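Local coordinates for outer membrane protein Omp121 (Bacteroides thetaiotaomicron, PDB 5FQ8) that probably takes up nutrients across the bacterial outer membrane as a TonB-dependent receptor and binds calcium ions, at residues Phe898-Val910 against Thr942-Thr954. Residues are numbered along the deposited sequence; the frame is centred on the assembly and turned at random.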
loop_
_atom_site.group_PDB
_atom_site.type_symbol
_atom_site.label_atom_id
_atom_site.label_comp_id
_atom_site.label_asym_id
_atom_site.label_seq_id
_atom_site.Cartn_x
_atom_site.Cartn_y
_atom_site.Cartn_z
ATOM N N PHE B 898 25.840 29.471 -3.463
ATOM C CA PHE B 898 25.722 28.065 -3.781
ATOM C C PHE B 898 25.192 27.826 -5.173
ATOM O O PHE B 898 24.995 26.675 -5.549
ATOM C CB PHE B 898 24.854 27.378 -2.741
ATOM C CG PHE B 898 25.362 27.553 -1.345
ATOM C CD1 PHE B 898 26.596 27.062 -0.983
ATOM C CD2 PHE B 898 24.618 28.223 -0.412
ATOM C CE1 PHE B 898 27.073 27.226 0.282
ATOM C CE2 PHE B 898 25.077 28.384 0.858
ATOM C CZ PHE B 898 26.309 27.891 1.215
ATOM N N LEU B 899 24.969 28.873 -5.949
ATOM C CA LEU B 899 24.956 28.737 -7.394
ATOM C C LEU B 899 26.394 28.686 -7.886
ATOM O O LEU B 899 27.187 29.589 -7.599
ATOM C CB LEU B 899 24.197 29.889 -8.029
ATOM C CG LEU B 899 22.710 29.825 -7.744
ATOM C CD1 LEU B 899 22.053 31.088 -8.162
ATOM C CD2 LEU B 899 22.119 28.668 -8.487
ATOM N N VAL B 900 26.732 27.621 -8.610
ATOM C CA VAL B 900 28.103 27.299 -8.978
ATOM C C VAL B 900 28.250 27.312 -10.492
ATOM O O VAL B 900 27.331 26.927 -11.220
ATOM C CB VAL B 900 28.489 25.935 -8.387
ATOM C CG1 VAL B 900 29.738 25.402 -9.023
ATOM C CG2 VAL B 900 28.660 26.080 -6.906
ATOM N N ASP B 901 29.416 27.760 -10.958
ATOM C CA ASP B 901 29.693 27.854 -12.385
ATOM C C ASP B 901 29.649 26.481 -13.048
ATOM O O ASP B 901 30.277 25.530 -12.584
ATOM C CB ASP B 901 31.061 28.509 -12.587
ATOM C CG ASP B 901 31.285 29.004 -14.001
ATOM O OD1 ASP B 901 30.812 28.370 -14.962
ATOM O OD2 ASP B 901 31.962 30.038 -14.149
ATOM N N LYS B 902 28.926 26.402 -14.160
ATOM C CA LYS B 902 28.682 25.179 -14.909
ATOM C C LYS B 902 29.850 24.795 -15.805
ATOM O O LYS B 902 29.873 23.679 -16.322
ATOM C CB LYS B 902 27.422 25.364 -15.757
ATOM C CG LYS B 902 26.332 24.338 -15.600
ATOM C CD LYS B 902 25.105 24.751 -16.396
ATOM C CE LYS B 902 24.283 23.554 -16.886
ATOM N NZ LYS B 902 24.082 22.527 -15.829
ATOM N N SER B 903 30.825 25.679 -15.966
ATOM C CA SER B 903 31.827 25.544 -17.009
ATOM C C SER B 903 32.815 24.443 -16.677
ATOM O O SER B 903 33.153 24.223 -15.513
ATOM C CB SER B 903 32.558 26.871 -17.190
ATOM O OG SER B 903 31.671 27.886 -17.621
ATOM N N TYR B 904 33.265 23.737 -17.715
ATOM C CA TYR B 904 34.309 22.735 -17.545
ATOM C C TYR B 904 34.969 22.417 -18.882
ATOM O O TYR B 904 34.394 22.627 -19.950
ATOM C CB TYR B 904 33.775 21.448 -16.885
ATOM C CG TYR B 904 32.726 20.653 -17.659
ATOM C CD1 TYR B 904 33.090 19.802 -18.696
ATOM C CD2 TYR B 904 31.379 20.721 -17.312
ATOM C CE1 TYR B 904 32.146 19.076 -19.382
ATOM C CE2 TYR B 904 30.433 19.998 -17.992
ATOM C CZ TYR B 904 30.819 19.170 -19.027
ATOM O OH TYR B 904 29.875 18.442 -19.704
ATOM N N VAL B 905 36.211 21.948 -18.794
ATOM C CA VAL B 905 36.892 21.258 -19.883
ATOM C C VAL B 905 37.080 19.824 -19.431
ATOM O O VAL B 905 37.506 19.581 -18.301
ATOM C CB VAL B 905 38.257 21.876 -20.251
ATOM C CG1 VAL B 905 38.862 21.096 -21.370
ATOM C CG2 VAL B 905 38.130 23.331 -20.662
ATOM N N LYS B 906 36.769 18.876 -20.303
ATOM C CA LYS B 906 36.815 17.477 -19.913
ATOM C C LYS B 906 37.569 16.635 -20.929
ATOM O O LYS B 906 37.297 16.707 -22.129
ATOM C CB LYS B 906 35.403 16.931 -19.727
ATOM C CG LYS B 906 35.293 15.971 -18.587
ATOM C CD LYS B 906 33.888 15.479 -18.429
ATOM C CE LYS B 906 33.142 16.258 -17.399
ATOM N NZ LYS B 906 31.765 15.750 -17.333
ATOM N N LEU B 907 38.517 15.840 -20.443
ATOM C CA LEU B 907 39.012 14.706 -21.207
ATOM C C LEU B 907 37.904 13.663 -21.284
ATOM O O LEU B 907 37.817 12.759 -20.449
ATOM C CB LEU B 907 40.276 14.136 -20.572
ATOM C CG LEU B 907 40.949 13.016 -21.368
ATOM C CD1 LEU B 907 41.043 13.365 -22.832
ATOM C CD2 LEU B 907 42.318 12.712 -20.825
ATOM N N ARG B 908 37.040 13.799 -22.286
ATOM C CA ARG B 908 35.840 12.977 -22.379
ATOM C C ARG B 908 36.185 11.501 -22.527
ATOM O O ARG B 908 35.756 10.675 -21.724
ATOM C CB ARG B 908 35.000 13.460 -23.553
ATOM C CG ARG B 908 33.608 12.904 -23.622
ATOM C CD ARG B 908 32.611 13.844 -22.995
ATOM N NE ARG B 908 32.340 13.442 -21.630
ATOM C CZ ARG B 908 31.540 14.084 -20.804
ATOM N NH1 ARG B 908 30.918 15.175 -21.196
ATOM N NH2 ARG B 908 31.384 13.626 -19.582
ATOM N N SER B 909 36.974 11.151 -23.544
ATOM C CA SER B 909 37.313 9.758 -23.812
ATOM C C SER B 909 38.696 9.640 -24.426
ATOM O O SER B 909 39.169 10.544 -25.115
ATOM C CB SER B 909 36.304 9.123 -24.756
ATOM O OG SER B 909 36.329 9.776 -26.007
ATOM N N VAL B 910 39.333 8.498 -24.187
ATOM C CA VAL B 910 40.558 8.103 -24.880
ATOM C C VAL B 910 40.463 6.619 -25.218
ATOM O O VAL B 910 40.271 5.791 -24.325
ATOM C CB VAL B 910 41.812 8.377 -24.033
ATOM C CG1 VAL B 910 43.032 7.815 -24.719
ATOM C CG2 VAL B 910 41.982 9.845 -23.805
ATOM N N THR B 942 37.809 22.715 -13.954
ATOM C CA THR B 942 36.805 23.722 -13.664
ATOM C C THR B 942 37.476 25.030 -13.293
ATOM O O THR B 942 38.630 25.038 -12.860
ATOM C CB THR B 942 35.892 23.272 -12.520
ATOM O OG1 THR B 942 36.690 22.910 -11.384
ATOM C CG2 THR B 942 35.071 22.097 -12.965
ATOM N N PRO B 943 36.785 26.155 -13.464
ATOM C CA PRO B 943 37.325 27.437 -13.026
ATOM C C PRO B 943 37.690 27.448 -11.554
ATOM O O PRO B 943 37.185 26.665 -10.755
ATOM C CB PRO B 943 36.178 28.406 -13.310
ATOM C CG PRO B 943 35.506 27.823 -14.467
ATOM C CD PRO B 943 35.581 26.335 -14.284
ATOM N N SER B 944 38.580 28.376 -11.209
ATOM C CA SER B 944 39.067 28.595 -9.852
ATOM C C SER B 944 37.979 28.505 -8.788
ATOM O O SER B 944 38.208 27.985 -7.692
ATOM C CB SER B 944 39.733 29.966 -9.783
ATOM O OG SER B 944 40.048 30.316 -8.455
ATOM N N SER B 945 36.785 28.997 -9.111
ATOM C CA SER B 945 35.759 29.201 -8.105
ATOM C C SER B 945 34.999 27.936 -7.761
ATOM O O SER B 945 34.273 27.911 -6.764
ATOM C CB SER B 945 34.780 30.239 -8.601
ATOM O OG SER B 945 34.208 29.805 -9.810
ATOM N N ASN B 946 35.114 26.906 -8.562
ATOM C CA ASN B 946 34.402 25.661 -8.343
ATOM C C ASN B 946 35.447 24.621 -8.000
ATOM O O ASN B 946 36.154 24.129 -8.876
ATOM C CB ASN B 946 33.601 25.287 -9.578
ATOM C CG ASN B 946 33.084 23.881 -9.540
ATOM O OD1 ASN B 946 33.271 23.152 -8.580
ATOM N ND2 ASN B 946 32.417 23.490 -10.601
ATOM N N THR B 947 35.551 24.295 -6.728
ATOM C CA THR B 947 36.404 23.209 -6.293
ATOM C C THR B 947 35.578 22.079 -5.723
ATOM O O THR B 947 36.039 21.357 -4.840
ATOM C CB THR B 947 37.397 23.685 -5.248
ATOM O OG1 THR B 947 36.670 24.252 -4.164
ATOM C CG2 THR B 947 38.319 24.723 -5.819
ATOM N N PHE B 948 34.351 21.928 -6.203
ATOM C CA PHE B 948 33.404 21.077 -5.509
ATOM C C PHE B 948 32.890 19.920 -6.345
ATOM O O PHE B 948 32.930 18.782 -5.882
ATOM C CB PHE B 948 32.234 21.928 -4.989
ATOM C CG PHE B 948 32.671 23.172 -4.302
ATOM C CD1 PHE B 948 33.408 23.111 -3.142
ATOM C CD2 PHE B 948 32.374 24.397 -4.833
ATOM C CE1 PHE B 948 33.826 24.244 -2.530
ATOM C CE2 PHE B 948 32.794 25.526 -4.228
ATOM C CZ PHE B 948 33.516 25.457 -3.068
ATOM N N ILE B 949 32.398 20.167 -7.553
ATOM C CA ILE B 949 31.689 19.139 -8.297
ATOM C C ILE B 949 32.166 19.033 -9.736
ATOM O O ILE B 949 32.681 19.987 -10.321
ATOM C CB ILE B 949 30.181 19.407 -8.320
ATOM C CG1 ILE B 949 29.916 20.748 -8.981
ATOM C CG2 ILE B 949 29.623 19.381 -6.951
ATOM C CD1 ILE B 949 28.497 20.921 -9.415
ATOM N N ASP B 950 31.966 17.858 -10.308
ATOM C CA ASP B 950 31.946 17.719 -11.750
ATOM C C ASP B 950 30.574 18.208 -12.160
ATOM O O ASP B 950 29.576 17.562 -11.847
ATOM C CB ASP B 950 32.204 16.274 -12.179
ATOM C CG ASP B 950 31.819 15.999 -13.625
ATOM O OD1 ASP B 950 31.423 16.907 -14.366
ATOM O OD2 ASP B 950 31.919 14.835 -14.032
ATOM N N PRO B 951 30.482 19.323 -12.841
ATOM C CA PRO B 951 29.177 19.890 -13.188
ATOM C C PRO B 951 28.226 18.984 -13.951
ATOM O O PRO B 951 27.097 19.403 -14.212
ATOM C CB PRO B 951 29.562 21.084 -14.055
ATOM C CG PRO B 951 30.840 21.503 -13.536
ATOM C CD PRO B 951 31.560 20.274 -13.113
ATOM N N GLU B 952 28.636 17.777 -14.332
ATOM C CA GLU B 952 27.749 16.894 -15.074
ATOM C C GLU B 952 26.953 16.046 -14.085
ATOM O O GLU B 952 27.156 14.842 -13.932
ATOM C CB GLU B 952 28.543 16.031 -16.040
ATOM C CG GLU B 952 27.708 15.493 -17.170
ATOM C CD GLU B 952 28.474 14.616 -18.122
ATOM O OE1 GLU B 952 29.712 14.708 -18.146
ATOM O OE2 GLU B 952 27.824 13.834 -18.841
ATOM N N MET B 953 26.014 16.709 -13.414
ATOM C CA MET B 953 25.358 16.167 -12.231
ATOM C C MET B 953 23.948 16.716 -12.106
ATOM O O MET B 953 23.740 17.921 -12.254
ATOM C CB MET B 953 26.115 16.547 -10.965
ATOM C CG MET B 953 26.943 15.492 -10.344
ATOM S SD MET B 953 27.644 16.240 -8.897
ATOM C CE MET B 953 28.632 14.905 -8.293
ATOM N N THR B 954 22.991 15.850 -11.771
ATOM C CA THR B 954 21.686 16.343 -11.346
ATOM C C THR B 954 21.042 15.407 -10.345
ATOM O O THR B 954 21.470 14.276 -10.144
ATOM C CB THR B 954 20.728 16.535 -12.509
ATOM O OG1 THR B 954 19.693 17.418 -12.099
ATOM C CG2 THR B 954 20.107 15.232 -12.914
HETATM O O HOH W 1 33.778 30.817 -12.032
HETATM O O HOH W 2 31.210 28.857 -9.466
#
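Glu952 and Lys906 illustrate how a loop folded back into a barrel can be tied to the wall by a shared carboxylate. From Glu952, CB and CG run past the ammonium group of Lys906, CB lying 3.5 Å from NZ. CG stands anti to the backbone N (chi1 -158°) and the chain stays extended beyond it, bringing OE1 up against two neighbouring cations. There OE1 forms salt bridges with Lys906 NZ and Arg908 NH2, the latter hydrogen bond nearly straight at 170°. The guanidinium receives OE1 at its edge, with the carboxylate turned 83° from its plane; OE2 accepts from the backbone N of Ser75. Asp950 OD1 takes the lysine NZ at 3.2 Å on its syn side and also accepts from Glu952 N in an Asx turn. With an alanine in place of Asp950, Lys906 would probably keep one carboxylate fewer and Glu952 N would lose its acceptor. Between the two acids, Pro951 CB packs 3.7 Å from Tyr904 CD2, meeting the ring obliquely. The tyrosine, lysine and arginine belong to strand 899-915, flanked by strands 815-825 and 928-941; the loop leaves the latter, while Asp822 on the former gives Arg908 a second salt bridge.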